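Local atomic coordinates of DUF3299 domain-containing protein (Pseudomonas aeruginosa, PDB entry 4HSP), a protein that is of unknown function, belongs to the DUF3299 family of the OB clan, and is built around a closed, mainly antiparallel beta-barrel. Residues 75-81 / 96-102; 60-65 / 111-116; 48-52 / 133-137. The contacts are given in a common frame with arbitrary orientation. Residue numbers count along the deposited sequence, not the author numbering.

Contact 1: residues 75-81 / 96-102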
loop_
_atom_site.group_PDB
_atom_site.type_symbol
_atom_site.label_atom_id
_atom_site.label_comp_id
_atom_site.label_asym_id
_atom_site.label_seq_id
_atom_site.Cartn_x
_atom_site.Cartn_y
_atom_site.Cartn_z
ATOM N N THR A 75 -3.147 -18.078 2.671
ATOM C CA THR A 75 -3.726 -19.343 2.239
ATOM C C THR A 75 -5.210 -19.445 2.579
ATOM O O THR A 75 -5.868 -20.350 2.079
ATOM C CB THR A 75 -2.926 -20.491 2.829
ATOM O OG1 THR A 75 -2.828 -20.307 4.243
ATOM C CG2 THR A 75 -1.540 -20.612 2.191
ATOM N N GLU A 76 -5.736 -18.537 3.427
ATOM C CA GLU A 76 -7.162 -18.465 3.776
ATOM C C GLU A 76 -7.572 -17.013 3.776
ATOM O O GLU A 76 -6.900 -16.172 4.358
ATOM C CB GLU A 76 -7.518 -19.151 5.111
ATOM C CG GLU A 76 -7.413 -20.673 5.076
ATOM C CD GLU A 76 -7.763 -21.423 6.349
ATOM O OE1 GLU A 76 -8.826 -21.137 6.947
ATOM O OE2 GLU A 76 -6.994 -22.339 6.723
ATOM N N PHE A 77 -8.646 -16.698 3.080
ATOM C CA PHE A 77 -9.085 -15.321 2.993
ATOM C C PHE A 77 -10.540 -15.182 2.622
ATOM O O PHE A 77 -11.153 -16.131 2.139
ATOM C CB PHE A 77 -8.227 -14.569 1.958
ATOM C CG PHE A 77 -8.277 -15.085 0.546
ATOM C CD1 PHE A 77 -9.228 -14.605 -0.354
ATOM C CD2 PHE A 77 -7.328 -16.000 0.090
ATOM C CE1 PHE A 77 -9.241 -15.034 -1.679
ATOM C CE2 PHE A 77 -7.338 -16.432 -1.234
ATOM C CZ PHE A 77 -8.285 -15.931 -2.120
ATOM N N LEU A 78 -11.082 -13.959 2.802
ATOM C CA LEU A 78 -12.415 -13.602 2.316
ATOM C C LEU A 78 -12.257 -12.898 0.973
ATOM O O LEU A 78 -11.414 -12.005 0.847
ATOM C CB LEU A 78 -13.187 -12.700 3.297
ATOM C CG LEU A 78 -13.378 -13.161 4.755
ATOM C CD1 LEU A 78 -14.054 -12.054 5.584
ATOM C CD2 LEU A 78 -14.180 -14.498 4.860
ATOM N N LEU A 79 -13.027 -13.334 -0.036
ATOM C CA LEU A 79 -13.149 -12.696 -1.340
ATOM C C LEU A 79 -14.376 -11.822 -1.243
ATOM O O LEU A 79 -15.454 -12.282 -0.852
ATOM C CB LEU A 79 -13.252 -13.711 -2.499
ATOM C CG LEU A 79 -13.180 -13.124 -3.909
ATOM C CD1 LEU A 79 -11.761 -12.499 -4.180
ATOM C CD2 LEU A 79 -13.520 -14.176 -4.933
ATOM N N VAL A 80 -14.175 -10.532 -1.486
ATOM C CA VAL A 80 -15.189 -9.486 -1.366
ATOM C C VAL A 80 -15.226 -8.674 -2.687
ATOM O O VAL A 80 -14.226 -8.653 -3.428
ATOM C CB VAL A 80 -14.873 -8.594 -0.123
ATOM C CG1 VAL A 80 -15.089 -9.367 1.188
ATOM C CG2 VAL A 80 -13.449 -8.058 -0.200
ATOM N N PRO A 81 -16.340 -7.971 -2.976
ATOM C CA PRO A 81 -16.430 -7.241 -4.253
ATOM C C PRO A 81 -15.757 -5.859 -4.243
ATOM O O PRO A 81 -15.742 -5.179 -5.270
ATOM C CB PRO A 81 -17.954 -7.099 -4.483
ATOM C CG PRO A 81 -18.623 -7.684 -3.278
ATOM C CD PRO A 81 -17.610 -7.874 -2.218
ATOM N N GLN A 96 -22.343 -11.840 -0.357
ATOM C CA GLN A 96 -21.420 -11.005 -1.130
ATOM C C GLN A 96 -19.999 -11.219 -0.552
ATOM O O GLN A 96 -19.144 -10.347 -0.608
ATOM C CB GLN A 96 -21.862 -9.509 -1.144
ATOM C CG GLN A 96 -23.203 -9.219 -1.870
ATOM C CD GLN A 96 -23.149 -9.360 -3.378
ATOM O OE1 GLN A 96 -22.950 -8.380 -4.106
ATOM N NE2 GLN A 96 -23.373 -10.577 -3.889
ATOM N N ILE A 97 -19.773 -12.420 0.008
ATOM C CA ILE A 97 -18.499 -12.880 0.577
ATOM C C ILE A 97 -18.331 -14.369 0.266
ATOM O O ILE A 97 -19.273 -15.139 0.421
ATOM C CB ILE A 97 -18.345 -12.639 2.121
ATOM C CG1 ILE A 97 -18.826 -11.233 2.574
ATOM C CG2 ILE A 97 -16.893 -12.940 2.580
ATOM C CD1 ILE A 97 -18.600 -10.884 4.072
ATOM N N VAL A 98 -17.123 -14.760 -0.144
ATOM C CA VAL A 98 -16.696 -16.140 -0.339
ATOM C C VAL A 98 -15.494 -16.407 0.597
ATOM O O VAL A 98 -14.505 -15.677 0.545
ATOM C CB VAL A 98 -16.338 -16.458 -1.822
ATOM C CG1 VAL A 98 -16.035 -17.939 -2.009
ATOM C CG2 VAL A 98 -17.444 -16.001 -2.776
ATOM N N TYR A 99 -15.585 -17.441 1.442
ATOM C CA TYR A 99 -14.467 -17.904 2.265
ATOM C C TYR A 99 -13.634 -18.827 1.361
ATOM O O TYR A 99 -14.124 -19.867 0.913
ATOM C CB TYR A 99 -14.979 -18.629 3.521
ATOM C CG TYR A 99 -13.929 -18.984 4.552
ATOM C CD1 TYR A 99 -13.123 -20.111 4.399
ATOM C CD2 TYR A 99 -13.827 -18.266 5.745
ATOM C CE1 TYR A 99 -12.176 -20.464 5.366
ATOM C CE2 TYR A 99 -12.902 -18.622 6.730
ATOM C CZ TYR A 99 -12.072 -19.718 6.534
ATOM O OH TYR A 99 -11.161 -20.062 7.511
ATOM N N VAL A 100 -12.407 -18.403 1.026
ATOM C CA VAL A 100 -11.515 -19.130 0.116
ATOM C C VAL A 100 -10.342 -19.751 0.894
ATOM O O VAL A 100 -9.800 -19.109 1.785
ATOM C CB VAL A 100 -10.997 -18.205 -1.023
ATOM C CG1 VAL A 100 -10.242 -18.982 -2.094
ATOM C CG2 VAL A 100 -12.116 -17.396 -1.638
ATOM N N LYS A 101 -9.991 -21.017 0.543
ATOM C CA LYS A 101 -8.833 -21.821 0.982
ATOM C C LYS A 101 -8.013 -22.136 -0.280
ATOM O O LYS A 101 -8.592 -22.581 -1.275
ATOM C CB LYS A 101 -9.245 -23.126 1.717
ATOM C CG LYS A 101 -9.826 -22.911 3.111
ATOM C CD LYS A 101 -9.953 -24.215 3.895
ATOM C CE LYS A 101 -10.777 -24.046 5.160
ATOM N NZ LYS A 101 -10.813 -25.281 6.001
ATOM N N THR A 102 -6.706 -21.831 -0.276
ATOM C CA THR A 102 -5.838 -22.101 -1.433
ATOM C C THR A 102 -4.505 -22.785 -0.995
ATOM O O THR A 102 -3.886 -22.386 -0.001
ATOM C CB THR A 102 -5.593 -20.821 -2.281
ATOM O OG1 THR A 102 -4.824 -21.156 -3.440
ATOM C CG2 THR A 102 -4.898 -19.700 -1.521
#
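Phe77, Leu79, Val98 and Val100 form the apolar centre of this antiparallel strand pair, part of a closed beta-barrel consistent with the OB fold. Phe77 has chi1 near +60° (p), which lays its ring over Val100. Val100 CB sits over one face of the Phe77 ring, 3.8 Å from its centroid, a CH-pi contact. Leu79 CB packs 4.0 Å from Val100 CG2. Val117 of strand 115-118 touches Phe77, Leu79 and Val100, so this face looks into the interior. On the other face Leu78 CD2 meets Tyr99 CD2 at 3.9 Å; Leu78 CB also meets Ile97 CG2, just before the strand, at 3.8 Å.

Two hydrogen-bonded pairs hold the backbones together. Phe77 N to Val100 O is 3.0 Å and Val100 N to Phe77 O is 2.8 Å. Leu79 and Val98 repeat the pattern. Further out, Thr102 N donates to Thr75 O where the chain turns a corner at Glu76. At the polar edge, Tyr99 OH donates to Glu76 OE1 at 2.6 Å.

Contact 2: residues 60-65 / 111-116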
loop_
_atom_site.group_PDB
_atom_site.type_symbol
_atom_site.label_atom_id
_atom_site.label_comp_id
_atom_site.label_asym_id
_atom_site.label_seq_id
_atom_site.Cartn_x
_atom_site.Cartn_y
_atom_site.Cartn_z
ATOM N N PRO A 60 -14.376 -12.375 -9.679
ATOM C CA PRO A 60 -13.348 -11.344 -9.401
ATOM C C PRO A 60 -13.569 -10.706 -8.025
ATOM O O PRO A 60 -14.689 -10.700 -7.505
ATOM C CB PRO A 60 -13.576 -10.339 -10.525
ATOM C CG PRO A 60 -15.083 -10.411 -10.761
ATOM C CD PRO A 60 -15.580 -11.759 -10.291
ATOM N N GLY A 61 -12.523 -10.154 -7.440
ATOM C CA GLY A 61 -12.673 -9.501 -6.146
ATOM C C GLY A 61 -11.388 -9.115 -5.447
ATOM O O GLY A 61 -10.305 -9.233 -6.011
ATOM N N TYR A 62 -11.525 -8.605 -4.215
ATOM C CA TYR A 62 -10.414 -8.179 -3.382
ATOM C C TYR A 62 -10.218 -9.171 -2.251
ATOM O O TYR A 62 -11.170 -9.815 -1.814
ATOM C CB TYR A 62 -10.678 -6.740 -2.857
ATOM C CG TYR A 62 -10.419 -5.707 -3.931
ATOM C CD1 TYR A 62 -9.138 -5.204 -4.144
ATOM C CD2 TYR A 62 -11.431 -5.316 -4.814
ATOM C CE1 TYR A 62 -8.888 -4.268 -5.145
ATOM C CE2 TYR A 62 -11.195 -4.363 -5.807
ATOM C CZ TYR A 62 -9.917 -3.846 -5.969
ATOM O OH TYR A 62 -9.628 -2.949 -6.965
ATOM N N ILE A 63 -8.968 -9.341 -1.814
ATOM C CA ILE A 63 -8.616 -10.327 -0.790
ATOM C C ILE A 63 -8.417 -9.691 0.606
ATOM O O ILE A 63 -7.651 -8.735 0.743
ATOM C CB ILE A 63 -7.361 -11.076 -1.245
ATOM C CG1 ILE A 63 -7.672 -11.926 -2.511
ATOM C CG2 ILE A 63 -6.746 -11.901 -0.092
ATOM C CD1 ILE A 63 -6.406 -12.682 -3.116
ATOM N N VAL A 64 -9.196 -10.211 1.605
ATOM C CA VAL A 64 -9.145 -9.907 3.029
ATOM C C VAL A 64 -8.448 -11.114 3.667
ATOM O O VAL A 64 -9.095 -12.143 3.865
ATOM C CB VAL A 64 -10.524 -9.591 3.666
ATOM C CG1 VAL A 64 -10.364 -9.219 5.138
ATOM C CG2 VAL A 64 -11.236 -8.469 2.919
ATOM N N PRO A 65 -7.125 -11.033 3.946
ATOM C CA PRO A 65 -6.405 -12.206 4.467
ATOM C C PRO A 65 -6.860 -12.648 5.849
ATOM O O PRO A 65 -7.185 -11.806 6.699
ATOM C CB PRO A 65 -4.945 -11.751 4.491
ATOM C CG PRO A 65 -4.981 -10.300 4.465
ATOM C CD PRO A 65 -6.206 -9.888 3.749
ATOM N N LEU A 111 -1.805 -7.395 -2.387
ATOM C CA LEU A 111 -3.243 -7.475 -2.097
ATOM C C LEU A 111 -3.982 -6.141 -2.286
ATOM O O LEU A 111 -5.135 -6.012 -1.867
ATOM C CB LEU A 111 -3.508 -8.003 -0.676
ATOM C CG LEU A 111 -3.010 -9.421 -0.322
ATOM C CD1 LEU A 111 -3.437 -9.801 1.090
ATOM C CD2 LEU A 111 -3.507 -10.463 -1.309
ATOM N N TYR A 112 -3.343 -5.173 -2.944
ATOM C CA TYR A 112 -3.864 -3.827 -3.246
ATOM C C TYR A 112 -4.676 -3.882 -4.539
ATOM O O TYR A 112 -5.407 -2.954 -4.868
ATOM C CB TYR A 112 -2.674 -2.826 -3.387
ATOM C CG TYR A 112 -1.707 -3.195 -4.507
ATOM C CD1 TYR A 112 -0.727 -4.169 -4.318
ATOM C CD2 TYR A 112 -1.838 -2.644 -5.782
ATOM C CE1 TYR A 112 0.093 -4.587 -5.369
ATOM C CE2 TYR A 112 -1.010 -3.045 -6.836
ATOM C CZ TYR A 112 -0.049 -4.020 -6.625
ATOM O OH TYR A 112 0.788 -4.417 -7.644
ATOM N N GLN A 113 -4.499 -4.962 -5.301
ATOM C CA GLN A 113 -5.133 -5.161 -6.606
ATOM C C GLN A 113 -6.229 -6.208 -6.523
ATOM O O GLN A 113 -6.203 -7.038 -5.592
ATOM C CB GLN A 113 -4.062 -5.580 -7.640
ATOM C CG GLN A 113 -3.549 -7.001 -7.485
ATOM C CD GLN A 113 -2.213 -7.188 -8.126
ATOM O OE1 GLN A 113 -2.034 -7.032 -9.335
ATOM N NE2 GLN A 113 -1.248 -7.533 -7.318
ATOM N N PRO A 114 -7.191 -6.208 -7.493
ATOM C CA PRO A 114 -8.187 -7.275 -7.497
ATOM C C PRO A 114 -7.592 -8.527 -8.127
ATOM O O PRO A 114 -6.559 -8.467 -8.813
ATOM C CB PRO A 114 -9.337 -6.689 -8.323
ATOM C CG PRO A 114 -8.731 -5.616 -9.150
ATOM C CD PRO A 114 -7.331 -5.355 -8.697
ATOM N N PHE A 115 -8.236 -9.658 -7.877
ATOM C CA PHE A 115 -7.851 -10.961 -8.406
ATOM C C PHE A 115 -9.022 -11.700 -8.997
ATOM O O PHE A 115 -10.158 -11.363 -8.714
ATOM C CB PHE A 115 -7.279 -11.834 -7.281
ATOM C CG PHE A 115 -5.940 -11.398 -6.759
ATOM C CD1 PHE A 115 -5.842 -10.406 -5.784
ATOM C CD2 PHE A 115 -4.774 -11.996 -7.215
ATOM C CE1 PHE A 115 -4.599 -9.992 -5.308
ATOM C CE2 PHE A 115 -3.531 -11.574 -6.741
ATOM C CZ PHE A 115 -3.455 -10.574 -5.792
ATOM N N TRP A 116 -8.725 -12.718 -9.813
ATOM C CA TRP A 116 -9.622 -13.756 -10.306
ATOM C C TRP A 116 -9.386 -14.983 -9.410
ATOM O O TRP A 116 -8.247 -15.428 -9.278
ATOM C CB TRP A 116 -9.365 -14.111 -11.797
ATOM C CG TRP A 116 -9.864 -13.091 -12.771
ATOM C CD1 TRP A 116 -9.115 -12.214 -13.504
ATOM C CD2 TRP A 116 -11.234 -12.793 -13.059
ATOM N NE1 TRP A 116 -9.937 -11.349 -14.188
ATOM C CE2 TRP A 116 -11.246 -11.687 -13.941
ATOM C CE3 TRP A 116 -12.460 -13.350 -12.652
ATOM C CZ2 TRP A 116 -12.433 -11.156 -14.454
ATOM C CZ3 TRP A 116 -13.637 -12.814 -13.151
ATOM C CH2 TRP A 116 -13.620 -11.709 -14.012
HETATM O O HOH W 1 -6.777 -7.862 -3.222
#
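Pro60 opens the antiparallel pairing as a non-hydrogen-bonded partner of Trp116. Pro60 CB lies over the six-membered ring of Trp116, 3.8 Å from its centroid, a CH-pi contact. Gly61 and Phe115 form the hydrogen-bonded pair: Gly61 N to Phe115 O is 2.9 Å and Phe115 N to Gly61 O is 2.8 Å. At Tyr62 the ring reaches the other segment, and Pro114 CB lies over its face in a CH-pi contact, 4.0 Å from the centroid. Beyond this point the backbones separate. One water fills the gap, accepting from Ile63 N (3.0 Å) and donating to Leu111 O (2.8 Å) and Gln113 O (2.6 Å). Ile63 CD1 covers a face of the Phe115 ring, while Ile63 CG2 touches Leu111 CD2 at 3.7 Å. Pro65 CG ends the row against Leu111 CD1, also at 3.7 Å. A second subunit packs on Pro60, Tyr62 and Pro114. Strand 55-68 also pairs with strand 73-80, and strand 132-144 flanks strand 115-118, so this pairing is one seam of the beta-barrel.

Contact 3: residues 48-52 / 133-137. With EDO (1,2-ethanediol), chain J.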
loop_
_atom_site.group_PDB
_atom_site.type_symbol
_atom_site.label_atom_id
_atom_site.label_comp_id
_atom_site.label_asym_id
_atom_site.label_seq_id
_atom_site.Cartn_x
_atom_site.Cartn_y
_atom_site.Cartn_z
ATOM N N VAL A 48 -28.965 -17.273 0.058
ATOM C CA VAL A 48 -27.958 -17.772 -0.894
ATOM C C VAL A 48 -28.608 -18.512 -2.093
ATOM O O VAL A 48 -29.739 -19.003 -1.976
ATOM C CB VAL A 48 -26.902 -18.681 -0.189
ATOM C CG1 VAL A 48 -26.082 -17.894 0.826
ATOM C CG2 VAL A 48 -27.540 -19.923 0.448
ATOM N N VAL A 49 -27.883 -18.563 -3.241
ATOM C CA VAL A 49 -28.297 -19.252 -4.477
ATOM C C VAL A 49 -27.798 -20.683 -4.370
ATOM O O VAL A 49 -26.618 -20.948 -4.626
ATOM C CB VAL A 49 -27.796 -18.544 -5.766
ATOM C CG1 VAL A 49 -28.284 -19.255 -7.024
ATOM C CG2 VAL A 49 -28.211 -17.076 -5.782
ATOM N N LYS A 50 -28.698 -21.598 -3.966
ATOM C CA LYS A 50 -28.396 -23.012 -3.753
ATOM C C LYS A 50 -27.986 -23.760 -5.042
ATOM O O LYS A 50 -27.316 -24.788 -4.937
ATOM C CB LYS A 50 -29.605 -23.719 -3.117
ATOM C CG LYS A 50 -29.913 -23.286 -1.676
ATOM C CD LYS A 50 -31.165 -24.021 -1.187
ATOM C CE LYS A 50 -31.646 -23.608 0.184
ATOM N NZ LYS A 50 -32.850 -24.390 0.585
ATOM N N ALA A 51 -28.354 -23.249 -6.243
ATOM C CA ALA A 51 -28.011 -23.889 -7.530
ATOM C C ALA A 51 -26.521 -23.739 -7.884
ATOM O O ALA A 51 -26.052 -24.300 -8.879
ATOM C CB ALA A 51 -28.868 -23.318 -8.654
ATOM N N LEU A 52 -25.788 -22.989 -7.074
ATOM C CA LEU A 52 -24.372 -22.752 -7.290
ATOM C C LEU A 52 -23.520 -23.826 -6.622
ATOM O O LEU A 52 -22.331 -23.899 -6.906
ATOM C CB LEU A 52 -23.978 -21.344 -6.752
ATOM C CG LEU A 52 -24.577 -20.105 -7.478
ATOM C CD1 LEU A 52 -24.103 -18.815 -6.848
ATOM C CD2 LEU A 52 -24.290 -20.102 -8.997
ATOM N N ALA A 133 -19.873 -15.689 5.920
ATOM C CA ALA A 133 -20.022 -15.913 4.483
ATOM C C ALA A 133 -21.000 -17.057 4.260
ATOM O O ALA A 133 -21.091 -17.953 5.102
ATOM C CB ALA A 133 -18.672 -16.215 3.844
ATOM N N GLY A 134 -21.752 -16.992 3.159
ATOM C CA GLY A 134 -22.724 -18.004 2.763
ATOM C C GLY A 134 -22.169 -18.941 1.712
ATOM O O GLY A 134 -22.801 -19.949 1.387
ATOM N N TYR A 135 -20.949 -18.632 1.225
ATOM C CA TYR A 135 -20.233 -19.356 0.182
ATOM C C TYR A 135 -18.808 -19.680 0.569
ATOM O O TYR A 135 -18.172 -18.929 1.310
ATOM C CB TYR A 135 -20.213 -18.538 -1.127
ATOM C CG TYR A 135 -21.591 -18.155 -1.617
ATOM C CD1 TYR A 135 -22.455 -19.108 -2.152
ATOM C CD2 TYR A 135 -22.061 -16.846 -1.489
ATOM C CE1 TYR A 135 -23.733 -18.763 -2.598
ATOM C CE2 TYR A 135 -23.341 -16.492 -1.927
ATOM C CZ TYR A 135 -24.169 -17.455 -2.487
ATOM O OH TYR A 135 -25.424 -17.127 -2.933
ATOM N N ARG A 136 -18.301 -20.801 0.030
ATOM C CA ARG A 136 -16.933 -21.275 0.212
ATOM C C ARG A 136 -16.332 -21.660 -1.147
ATOM O O ARG A 136 -17.050 -22.023 -2.087
ATOM C CB ARG A 136 -16.860 -22.470 1.188
ATOM C CG ARG A 136 -17.235 -22.182 2.624
ATOM C CD ARG A 136 -17.234 -23.458 3.413
ATOM N NE ARG A 136 -15.981 -23.636 4.146
ATOM C CZ ARG A 136 -15.896 -23.754 5.468
ATOM N NH1 ARG A 136 -16.995 -23.736 6.217
ATOM N NH2 ARG A 136 -14.713 -23.900 6.050
HETATM N N MSE A 137 -15.010 -21.604 -1.233
HETATM C CA MSE A 137 -14.270 -21.958 -2.435
HETATM C C MSE A 137 -12.901 -22.543 -2.077
HETATM O O MSE A 137 -12.183 -22.030 -1.216
HETATM C CB MSE A 137 -14.119 -20.727 -3.329
HETATM C CG MSE A 137 -13.515 -20.969 -4.693
HETATM SE SE MSE A 137 -14.152 -19.550 -5.901
HETATM C CE MSE A 137 -14.968 -20.658 -7.104
HETATM C C1 EDO J . -13.239 -24.301 2.287
HETATM O O1 EDO J . -13.613 -22.915 2.243
HETATM C C2 EDO J . -13.275 -24.980 0.882
HETATM O O2 EDO J . -14.568 -25.532 0.633
#
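A loop with a short 3-10 turn packs here on strand 132-144 of a closed beta-barrel, consistent with the OB fold of the clan. The segments form no strand pairing. Tyr135 gives the largest share of the contact, through its side chain. Its chi1 is near -60° (m), and the ring reaches out from the strand to the loop. Val49 N donates to Tyr135 OH at 2.9 Å, nearly straight at 169°. Tyr135 OH is also hydrogen-bonded to Leu11 O, so the phenol links two loop regions to the strand. Phe121 meets the same ring with planes at about 30°.

Val48 points toward the strand with chi1 in the m well. Val48 CB lies 3.8 Å from Tyr135 CZ, and its CG1 makes an off-centre CH-pi contact with the ring. Val48 CG1 is also 3.9 Å from Gly134 CA. Gly134 leaves room for it, since a beta carbon there would clash with Val48 CG1. The Val49 side chain packs on Pro13.

The turn is closed by Leu52 N donating to Val49 O at 3.3 Å. It brings Leu52 back toward the strand, where its m,t rotamer sets Leu52 CD1 4.3 Å from Tyr135 CE1. Leu52 also touches Leu11 and Phe121. Lys50, extended along its length, points away.

Met137, a selenomethionine, packs on Val98 and Phe121. Arg136 lies beyond reach of the loop and donates a hydrogen bond to a 1,2-ethanediol molecule, probably from the crystallisation liquor: Arg136 NE to O1 of the diol is 3.1 Å.

All three contacts reach one closed beta-barrel. Along the chain, contact 1 is nested within the loop closed by contact 2, itself nested within that closed by contact 3. Strand 73-80 joins contacts 1 and 2 by pairing with strand 55-68; their centres are about 9 Å apart. Val80 O to Tyr62 N, at 2.8 Å, is a probable hydrogen bond between them. Strand 98-102 runs parallel to strand 132-144, linking contacts 1 and 3, about 12 Å between centres. Contacts 2 and 3 lie on opposite sides of the chain's centre, centres about 19 Å apart. Contacts 1 and 2 build the barrel wall; contact 3 packs a loop on it. Contact 2 meets other subunits; contact 3 meets none.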